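Local coordinates for protein L-ribulose 3-epimerase (Mesorhizobium loti, PDB 3VYL) that epimerises L-ribulose at C3, probably to L-xylulose, and probably accepts D-psicose and D-tagatose less efficiently, with a bound manganese ion, at residues L20-T23 against L24-R28; S75-K78 against A79-A82; P118-D121 against Q122-S126; N219-F222 against A223-F226. All blocks are in the same frame, centred on the assembly; numbering follows the deposited sequence.

Overall arrangement
The four contacts are local ones, each within a single helix or at the start of one, on helices that surround the parallel eight-stranded barrel of this TIM-barrel enzyme. They follow in series along the chain: interaction 1 in helix 17-30, then interactions 2, 3 and 4 at the starts of helices 78-98, 120-139 and 222-231. Interactions 2 and 3 are neighbours, their centres 12 Å apart, and meet where Arg125 reaches Ser75. Interaction 1 lies about 40 Å from interaction 3, centre to centre, across the chain's middle. Three of the four thus fix helix starts in the outer layer, while manganese is held by residues such as Asp180 and His206 at strand ends; interaction 4 comes closest to it.

Interaction 1 of 4, residues L20-T23 against L24-R28; sequences LERT and LANTR
Thr23 O is gripped by two donors of Thr27, one turn further along the helix. Thr27 N gives it the ordinary backbone bond, 2.9 Å long with an N-H...O angle of 170°, and Thr27 OG1 adds a second at 2.8 Å from Thr23 O, coming in from above the carbonyl plane. The hydroxyl can fold back this way because chi1 of -58° places OG1 beside its own backbone N and anti to the carbonyl carbon. Thr23 does the same in its turn, its OG1 bonding to the carbonyl of Glu19. Both threonines lie on the inward side of helix 17-30, the crossover helix of the beta-alpha-beta unit that runs from strand 4-7 to strand 34-37, and both touch Ile35 and Trp11. With an alanine in place of Thr27, Thr23 O would probably keep only its backbone donor, and a gap would be likely to open against Ile35 and Trp11. Leu24 packs CD1 and CD2 alongside Leu20 O, each 3.6 Å away, and also touches Phe37, Leu50 and Leu57. On the outer face Asn26 N bonds to Arg22 O at 2.8 Å, while Asn26 OD1 lies over one face of the Arg22 guanidinium, near its rim, with the amide and guanidinium planes 68° apart. Glu21 OE2 makes a salt bridge with Arg53 of helix 47-57.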
loop_
_atom_site.group_PDB
_atom_site.type_symbol
_atom_site.label_atom_id
_atom_site.label_comp_id
_atom_site.label_asym_id
_atom_site.label_seq_id
_atom_site.Cartn_x
_atom_site.Cartn_y
_atom_site.Cartn_z
ATOM N N LEU A 20 -39.548 -6.692 3.070
ATOM C CA LEU A 20 -38.911 -6.368 4.347
ATOM C C LEU A 20 -38.533 -7.637 5.109
ATOM O O LEU A 20 -37.508 -7.694 5.791
ATOM C CB LEU A 20 -39.843 -5.514 5.203
ATOM C CG LEU A 20 -40.064 -4.040 4.832
ATOM C CD1 LEU A 20 -41.052 -3.400 5.800
ATOM C CD2 LEU A 20 -38.767 -3.236 4.803
ATOM N N GLU A 21 -39.382 -8.646 4.970
ATOM C CA GLU A 21 -39.179 -9.964 5.529
ATOM C C GLU A 21 -37.952 -10.608 4.884
ATOM O O GLU A 21 -37.068 -11.121 5.575
ATOM C CB GLU A 21 -40.401 -10.812 5.204
ATOM C CG GLU A 21 -41.140 -11.348 6.404
ATOM C CD GLU A 21 -41.502 -12.810 6.234
ATOM O OE1 GLU A 21 -42.710 -13.141 6.262
ATOM O OE2 GLU A 21 -40.569 -13.631 6.063
ATOM N N ARG A 22 -37.920 -10.590 3.553
ATOM C CA ARG A 22 -36.793 -11.117 2.785
ATOM C C ARG A 22 -35.465 -10.443 3.156
ATOM O O ARG A 22 -34.464 -11.124 3.394
ATOM C CB ARG A 22 -37.066 -10.987 1.287
ATOM C CG ARG A 22 -37.528 -12.282 0.654
ATOM C CD ARG A 22 -36.410 -12.928 -0.144
ATOM N NE ARG A 22 -36.315 -14.363 0.127
ATOM C CZ ARG A 22 -35.549 -15.216 -0.551
ATOM N NH1 ARG A 22 -34.808 -14.803 -1.574
ATOM N NH2 ARG A 22 -35.532 -16.492 -0.206
ATOM N N THR A 23 -35.469 -9.113 3.210
ATOM C CA THR A 23 -34.295 -8.348 3.600
ATOM C C THR A 23 -33.682 -8.937 4.879
ATOM O O THR A 23 -32.498 -9.276 4.916
ATOM C CB THR A 23 -34.655 -6.857 3.748
ATOM O OG1 THR A 23 -35.100 -6.365 2.483
ATOM C CG2 THR A 23 -33.468 -6.035 4.171
ATOM N N LEU A 24 -34.517 -9.095 5.900
ATOM C CA LEU A 24 -34.124 -9.667 7.184
ATOM C C LEU A 24 -33.551 -11.084 7.088
ATOM O O LEU A 24 -32.486 -11.355 7.622
ATOM C CB LEU A 24 -35.313 -9.627 8.150
ATOM C CG LEU A 24 -35.551 -8.359 8.989
ATOM C CD1 LEU A 24 -34.994 -7.088 8.355
ATOM C CD2 LEU A 24 -37.029 -8.197 9.329
ATOM N N ALA A 25 -34.244 -11.987 6.409
ATOM C CA ALA A 25 -33.770 -13.369 6.294
ATOM C C ALA A 25 -32.462 -13.461 5.505
ATOM O O ALA A 25 -31.611 -14.329 5.779
ATOM C CB ALA A 25 -34.839 -14.258 5.666
ATOM N N ASN A 26 -32.312 -12.578 4.517
ATOM C CA ASN A 26 -31.089 -12.513 3.737
ATOM C C ASN A 26 -29.936 -12.004 4.595
ATOM O O ASN A 26 -28.864 -12.605 4.599
ATOM C CB ASN A 26 -31.282 -11.672 2.474
ATOM C CG ASN A 26 -32.086 -12.398 1.410
ATOM O OD1 ASN A 26 -32.804 -13.353 1.707
ATOM N ND2 ASN A 26 -31.968 -11.953 0.165
ATOM N N THR A 27 -30.178 -10.930 5.346
ATOM C CA THR A 27 -29.233 -10.425 6.334
ATOM C C THR A 27 -28.668 -11.541 7.228
ATOM O O THR A 27 -27.445 -11.678 7.361
ATOM C CB THR A 27 -29.878 -9.340 7.215
ATOM O OG1 THR A 27 -30.355 -8.271 6.391
ATOM C CG2 THR A 27 -28.880 -8.787 8.204
ATOM N N ARG A 28 -29.554 -12.337 7.827
ATOM C CA ARG A 28 -29.136 -13.427 8.696
ATOM C C ARG A 28 -28.370 -14.541 7.973
ATOM O O ARG A 28 -27.359 -15.022 8.488
ATOM C CB ARG A 28 -30.335 -14.014 9.446
ATOM C CG ARG A 28 -30.758 -13.235 10.683
ATOM C CD ARG A 28 -29.935 -13.598 11.917
ATOM N NE ARG A 28 -30.044 -15.011 12.295
ATOM C CZ ARG A 28 -29.483 -15.556 13.377
ATOM N NH1 ARG A 28 -28.765 -14.813 14.217
ATOM N NH2 ARG A 28 -29.645 -16.851 13.624
#

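Interaction 2 of 4, residues S75-K78 against A79-A82; sequences SADK and AVAA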
loop_
_atom_site.group_PDB
_atom_site.type_symbol
_atom_site.label_atom_id
_atom_site.label_comp_id
_atom_site.label_asym_id
_atom_site.label_seq_id
_atom_site.Cartn_x
_atom_site.Cartn_y
_atom_site.Cartn_z
ATOM N N SER A 75 -30.853 25.585 4.910
ATOM C CA SER A 75 -31.373 26.586 4.035
ATOM C C SER A 75 -31.779 27.867 4.715
ATOM O O SER A 75 -32.234 27.867 5.827
ATOM C CB SER A 75 -32.549 26.027 3.290
ATOM O OG SER A 75 -33.123 27.047 2.542
ATOM N N ALA A 76 -31.587 28.970 4.026
ATOM C CA ALA A 76 -32.062 30.259 4.464
ATOM C C ALA A 76 -33.567 30.290 4.495
ATOM O O ALA A 76 -34.150 30.936 5.328
ATOM C CB ALA A 76 -31.530 31.339 3.578
ATOM N N ASP A 77 -34.209 29.617 3.560
ATOM C CA ASP A 77 -35.633 29.678 3.508
ATOM C C ASP A 77 -36.173 28.852 4.626
ATOM O O ASP A 77 -36.034 27.667 4.661
ATOM C CB ASP A 77 -36.114 29.168 2.161
ATOM C CG ASP A 77 -37.499 28.605 2.215
ATOM O OD1 ASP A 77 -37.926 28.201 3.292
ATOM O OD2 ASP A 77 -38.167 28.562 1.189
ATOM N N LYS A 78 -36.861 29.507 5.526
ATOM C CA LYS A 78 -37.243 28.915 6.776
ATOM C C LYS A 78 -38.150 27.757 6.588
ATOM O O LYS A 78 -38.147 26.839 7.361
ATOM C CB LYS A 78 -37.866 29.949 7.688
ATOM C CG LYS A 78 -36.850 30.849 8.342
ATOM C CD LYS A 78 -37.461 31.747 9.393
ATOM C CE LYS A 78 -36.605 32.980 9.628
ATOM N NZ LYS A 78 -37.446 34.188 9.843
ATOM N N ALA A 79 -39.008 27.841 5.606
ATOM C CA ALA A 79 -39.958 26.793 5.373
ATOM C C ALA A 79 -39.274 25.519 4.993
ATOM O O ALA A 79 -39.730 24.454 5.313
ATOM C CB ALA A 79 -40.922 27.209 4.308
ATOM N N VAL A 80 -38.218 25.636 4.214
ATOM C CA VAL A 80 -37.432 24.488 3.837
ATOM C C VAL A 80 -36.734 23.851 5.012
ATOM O O VAL A 80 -36.747 22.660 5.178
ATOM C CB VAL A 80 -36.408 24.896 2.803
ATOM C CG1 VAL A 80 -35.785 23.680 2.191
ATOM C CG2 VAL A 80 -37.094 25.703 1.739
ATOM N N ALA A 81 -36.165 24.696 5.845
ATOM C CA ALA A 81 -35.497 24.274 7.081
ATOM C C ALA A 81 -36.446 23.587 8.069
ATOM O O ALA A 81 -36.067 22.610 8.739
ATOM C CB ALA A 81 -34.809 25.461 7.737
ATOM N N ALA A 82 -37.674 24.093 8.150
ATOM C CA ALA A 82 -38.681 23.516 9.025
ATOM C C ALA A 82 -39.104 22.150 8.516
ATOM O O ALA A 82 -39.316 21.222 9.304
ATOM C CB ALA A 82 -39.881 24.444 9.161
#
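Asp77 is the N-cap of helix 78-98, and its carboxylate reaches over the first turn to take the amide of Val80. Val80 N points at Asp77 OD1 from 2.7 Å with an N-H...O angle of 166°, arriving from above the carboxylate plane. What allows this is chi1 of 153°, which carries CG of Asp77 roughly anti to its own N and forward over the helix start. Val80 N also makes a weak bond to Asp77 O, and the same carbonyl receives the N-H of Ala81 at 3.2 Å, in the carbonyl plane, so Asp77 serves the opening turn with both its side chain and its main chain. The next bond, from Ala82 N to Lys78 O at 2.9 Å, continues the regular helical pattern. The negative carboxylate at the amino end would be expected to sit well with the helix dipole. On the loop side Ser75 curls back on the chain: with OG anti to the backbone N, it accepts the N-H of Asp77 at 3.0 Å. The same hydroxyl lies 3.9 Å from CB of Val80, whose CG1 approaches Ser75 CB, while Ser75 O faces CB of Ala81 at 4.0 Å. The serine bond closes the turn within the loop, while Ser75 meets Val80 and Ala81 by packing. At the surface of the barrel, this is an ST turn leading straight into a side-chain N-cap.

Interaction 3 of 4, residues P118-D121 against Q122-S126; sequences PTRD and QWNRS
This is a helix-start contact at the surface of the barrel, where Thr119 caps the start of helix 120-139 and Gln122 bonds back to the cap. Gln122 N donates to Thr119 OG1 at 3.2 Å, and Thr119 N donates to Gln122 OE1 at 3.3 Å, in the plane of the amide carbonyl. Thr119 reaches its partner because chi1 of 65° sets OG1 between the backbone N and the carbonyl carbon, while Gln122 runs its extended chain back along the turn. The other end of that amide, NE2, is held by Asn155, which helps fix its rotation. OE1 also lies close to CA of Pro118, which packs on Trp259 of a third subunit. Arg125 N bonds to Asp121 O at 2.9 Å, and the guanidinium of Arg125 folds over that carbonyl, so that Asp121 O sits 3.6 Å above the centre of one face. Arg125 NE bonds to Ser74 O, in the loop that leads into helix 78-98; a leucine in place of Arg125 would probably leave Ser74 O without this donor and Asp121 O without the flat group beside it. Trp123 leads away, its NE1 bonded to Asp169 and its ring edge-to-face with Phe166. Arg120 packs on Pro297 of a second subunit. The Thr119-Gln122 pair is a capping box, here opening the crossover helix between strands 102-104 and 143-147.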
loop_
_atom_site.group_PDB
_atom_site.type_symbol
_atom_site.label_atom_id
_atom_site.label_comp_id
_atom_site.label_asym_id
_atom_site.label_seq_id
_atom_site.Cartn_x
_atom_site.Cartn_y
_atom_site.Cartn_z
ATOM N N PRO A 118 -20.515 26.634 -0.093
ATOM C CA PRO A 118 -21.022 26.754 1.272
ATOM C C PRO A 118 -20.734 28.125 1.884
ATOM O O PRO A 118 -19.799 28.804 1.456
ATOM C CB PRO A 118 -20.255 25.670 2.020
ATOM C CG PRO A 118 -18.955 25.592 1.305
ATOM C CD PRO A 118 -19.261 25.860 -0.145
ATOM N N THR A 119 -21.547 28.510 2.869
ATOM C CA THR A 119 -21.408 29.781 3.600
ATOM C C THR A 119 -21.359 29.511 5.114
ATOM O O THR A 119 -21.736 28.425 5.574
ATOM C CB THR A 119 -22.585 30.749 3.297
ATOM O OG1 THR A 119 -23.821 30.203 3.794
ATOM C CG2 THR A 119 -22.723 31.028 1.798
ATOM N N ARG A 120 -20.918 30.498 5.891
ATOM C CA ARG A 120 -20.868 30.350 7.347
ATOM C C ARG A 120 -22.261 30.342 7.977
ATOM O O ARG A 120 -22.519 29.612 8.940
ATOM C CB ARG A 120 -19.994 31.433 7.981
ATOM C CG ARG A 120 -19.924 31.338 9.500
ATOM C CD ARG A 120 -18.629 31.922 10.033
ATOM N NE ARG A 120 -17.556 30.929 10.101
ATOM C CZ ARG A 120 -16.274 31.213 9.912
ATOM N NH1 ARG A 120 -15.356 30.254 9.992
ATOM N NH2 ARG A 120 -15.908 32.458 9.619
ATOM N N ASP A 121 -23.159 31.156 7.430
ATOM C CA ASP A 121 -24.535 31.191 7.911
ATOM C C ASP A 121 -25.212 29.846 7.711
ATOM O O ASP A 121 -25.982 29.406 8.572
ATOM C CB ASP A 121 -25.334 32.302 7.232
ATOM C CG ASP A 121 -24.784 33.681 7.530
ATOM O OD1 ASP A 121 -24.049 33.841 8.542
ATOM O OD2 ASP A 121 -25.100 34.606 6.740
ATOM N N GLN A 122 -24.921 29.195 6.584
ATOM C CA GLN A 122 -25.409 27.835 6.331
ATOM C C GLN A 122 -24.907 26.910 7.438
ATOM O O GLN A 122 -25.689 26.168 8.039
ATOM C CB GLN A 122 -24.935 27.340 4.960
ATOM C CG GLN A 122 -25.424 25.953 4.555
ATOM C CD GLN A 122 -24.550 25.320 3.490
ATOM O OE1 GLN A 122 -23.595 25.933 3.014
ATOM N NE2 GLN A 122 -24.861 24.084 3.125
ATOM N N TRP A 123 -23.602 26.989 7.704
ATOM C CA TRP A 123 -22.954 26.254 8.793
ATOM C C TRP A 123 -23.659 26.454 10.113
ATOM O O TRP A 123 -24.127 25.487 10.725
ATOM C CB TRP A 123 -21.486 26.678 8.896
ATOM C CG TRP A 123 -20.651 25.862 9.851
ATOM C CD1 TRP A 123 -20.598 25.968 11.237
ATOM C CD2 TRP A 123 -19.697 24.797 9.516
ATOM N NE1 TRP A 123 -19.714 25.066 11.765
ATOM C CE2 TRP A 123 -19.141 24.330 10.788
ATOM C CE3 TRP A 123 -19.270 24.200 8.333
ATOM C CZ2 TRP A 123 -18.191 23.318 10.848
ATOM C CZ3 TRP A 123 -18.317 23.177 8.407
ATOM C CH2 TRP A 123 -17.796 22.746 9.635
ATOM N N ASN A 124 -23.756 27.715 10.550
ATOM C CA ASN A 124 -24.363 28.052 11.845
ATOM C C ASN A 124 -25.835 27.605 11.974
ATOM O O ASN A 124 -26.230 27.072 13.018
ATOM C CB ASN A 124 -24.191 29.550 12.173
ATOM C CG ASN A 124 -22.721 29.996 12.214
ATOM O OD1 ASN A 124 -21.817 29.242 12.612
ATOM N ND2 ASN A 124 -22.482 31.236 11.800
ATOM N N ARG A 125 -26.624 27.799 10.914
ATOM C CA ARG A 125 -28.030 27.371 10.895
ATOM C C ARG A 125 -28.164 25.880 11.185
ATOM O O ARG A 125 -28.915 25.472 12.081
ATOM C CB ARG A 125 -28.697 27.685 9.548
ATOM C CG ARG A 125 -29.034 29.145 9.303
ATOM C CD ARG A 125 -29.987 29.310 8.121
ATOM N NE ARG A 125 -29.325 29.177 6.819
ATOM C CZ ARG A 125 -28.716 30.164 6.163
ATOM N NH1 ARG A 125 -28.656 31.377 6.675
ATOM N NH2 ARG A 125 -28.149 29.929 4.992
ATOM N N SER A 126 -27.424 25.080 10.419
ATOM C CA SER A 126 -27.435 23.624 10.555
ATOM C C SER A 126 -27.019 23.188 11.962
ATOM O O SER A 126 -27.672 22.339 12.583
ATOM C CB SER A 126 -26.526 22.982 9.499
ATOM O OG SER A 126 -26.739 21.581 9.440
#

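Interaction 4 of 4, residues N219-F222 against A223-F226; sequences NIDF and AAIF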
loop_
_atom_site.group_PDB
_atom_site.type_symbol
_atom_site.label_atom_id
_atom_site.label_comp_id
_atom_site.label_asym_id
_atom_site.label_seq_id
_atom_site.Cartn_x
_atom_site.Cartn_y
_atom_site.Cartn_z
ATOM N N ASN A 219 -9.708 0.405 -4.758
ATOM C CA ASN A 219 -8.449 1.025 -4.386
ATOM C C ASN A 219 -8.273 1.353 -2.916
ATOM O O ASN A 219 -7.210 1.830 -2.519
ATOM C CB ASN A 219 -8.228 2.278 -5.223
ATOM C CG ASN A 219 -8.064 1.959 -6.695
ATOM O OD1 ASN A 219 -7.243 1.106 -7.067
ATOM N ND2 ASN A 219 -8.856 2.633 -7.545
ATOM N N ILE A 220 -9.297 1.101 -2.106
ATOM C CA ILE A 220 -9.219 1.458 -0.690
ATOM C C ILE A 220 -8.296 0.497 0.052
ATOM O O ILE A 220 -8.301 -0.711 -0.203
ATOM C CB ILE A 220 -10.608 1.556 -0.009
ATOM C CG1 ILE A 220 -11.370 2.784 -0.537
ATOM C CG2 ILE A 220 -10.471 1.619 1.509
ATOM C CD1 ILE A 220 -12.762 2.968 0.025
ATOM N N ASP A 221 -7.484 1.070 0.937
ATOM C CA ASP A 221 -6.596 0.326 1.799
ATOM C C ASP A 221 -7.355 -0.019 3.049
ATOM O O ASP A 221 -7.361 0.769 4.005
ATOM C CB ASP A 221 -5.419 1.211 2.186
ATOM C CG ASP A 221 -4.290 0.450 2.854
ATOM O OD1 ASP A 221 -4.485 -0.702 3.329
ATOM O OD2 ASP A 221 -3.181 1.025 2.894
ATOM N N PHE A 222 -7.987 -1.190 3.065
ATOM C CA PHE A 222 -8.830 -1.577 4.214
ATOM C C PHE A 222 -8.046 -2.017 5.444
ATOM O O PHE A 222 -8.496 -1.805 6.562
ATOM C CB PHE A 222 -9.884 -2.614 3.823
ATOM C CG PHE A 222 -11.032 -2.028 3.059
ATOM C CD1 PHE A 222 -11.151 -2.234 1.691
ATOM C CD2 PHE A 222 -11.974 -1.232 3.701
ATOM C CE1 PHE A 222 -12.200 -1.667 0.984
ATOM C CE2 PHE A 222 -13.025 -0.673 3.000
ATOM C CZ PHE A 222 -13.137 -0.891 1.639
ATOM N N ALA A 223 -6.869 -2.608 5.244
ATOM C CA ALA A 223 -6.036 -2.992 6.380
ATOM C C ALA A 223 -5.690 -1.747 7.167
ATOM O O ALA A 223 -5.802 -1.742 8.392
ATOM C CB ALA A 223 -4.790 -3.739 5.939
ATOM N N ALA A 224 -5.337 -0.669 6.473
ATOM C CA ALA A 224 -5.030 0.588 7.150
ATOM C C ALA A 224 -6.227 1.103 7.947
ATOM O O ALA A 224 -6.058 1.738 8.984
ATOM C CB ALA A 224 -4.562 1.629 6.153
ATOM N N ILE A 225 -7.433 0.814 7.457
ATOM C CA ILE A 225 -8.675 1.272 8.079
ATOM C C ILE A 225 -9.017 0.430 9.310
ATOM O O ILE A 225 -9.403 0.962 10.351
ATOM C CB ILE A 225 -9.843 1.275 7.061
ATOM C CG1 ILE A 225 -9.608 2.361 6.003
ATOM C CG2 ILE A 225 -11.178 1.504 7.749
ATOM C CD1 ILE A 225 -10.619 2.378 4.873
ATOM N N PHE A 226 -8.875 -0.883 9.190
ATOM C CA PHE A 226 -9.111 -1.766 10.329
ATOM C C PHE A 226 -8.072 -1.531 11.433
ATOM O O PHE A 226 -8.413 -1.564 12.626
ATOM C CB PHE A 226 -9.161 -3.231 9.889
ATOM C CG PHE A 226 -10.258 -3.531 8.889
ATOM C CD1 PHE A 226 -11.520 -2.950 9.010
ATOM C CD2 PHE A 226 -10.039 -4.419 7.845
ATOM C CE1 PHE A 226 -12.529 -3.241 8.096
ATOM C CE2 PHE A 226 -11.038 -4.720 6.933
ATOM C CZ PHE A 226 -12.286 -4.132 7.055
#
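The ring of Phe226 has Phe222 O over one face, 3.4 Å from CG, and the ring of Phe222 has CG2 of Ile220 over the centre of one face, 3.5 Å above its plane. The Phe222 ring meets that of Phe276, planes at about 85°, and has Phe226 CZ and Ile225 CD1 near it, both approaching obliquely. Ile220 CG2 does double work, since Ile225 CD1 meets it at 3.5 Å, the two side chains crossing at a slant, while Phe222 and Ile225 run side by side and point the same way. Phe222 CB meanwhile touches CE2 of Phe226. The carboxylate of Asp221 is the third flat group: Ala224 N comes to its OD1 from well above the plane, at 3.3 Å with an N-H...O angle of 162°. That bond makes Asp221 the N-cap of helix 222-231, with chi1 of -168° swinging CG anti to the backbone N and over the first turn; CB of Ala224 lies against the same carboxylate. Phe222 O takes the N-H of Phe226 at 2.8 Å and a weak bond from Ile225 N as well. Ile220, Phe222, Ile225 and Phe226 are buried, while Asp221 is exposed. Outside the turn, Ile220 and Phe222 pack on Thr181 of helix 181-187, the side chain of Ile220 lying about 7 Å from that of the manganese ligand Asp180. Ile225 lies on Val191 and Ile195 of helix 191-197, and Phe226 on Phe276, Leu281 and Ala284 of helix 266-292, so the start of helix 222-231, reached from strand 202-207, is wedged among three neighbouring helices.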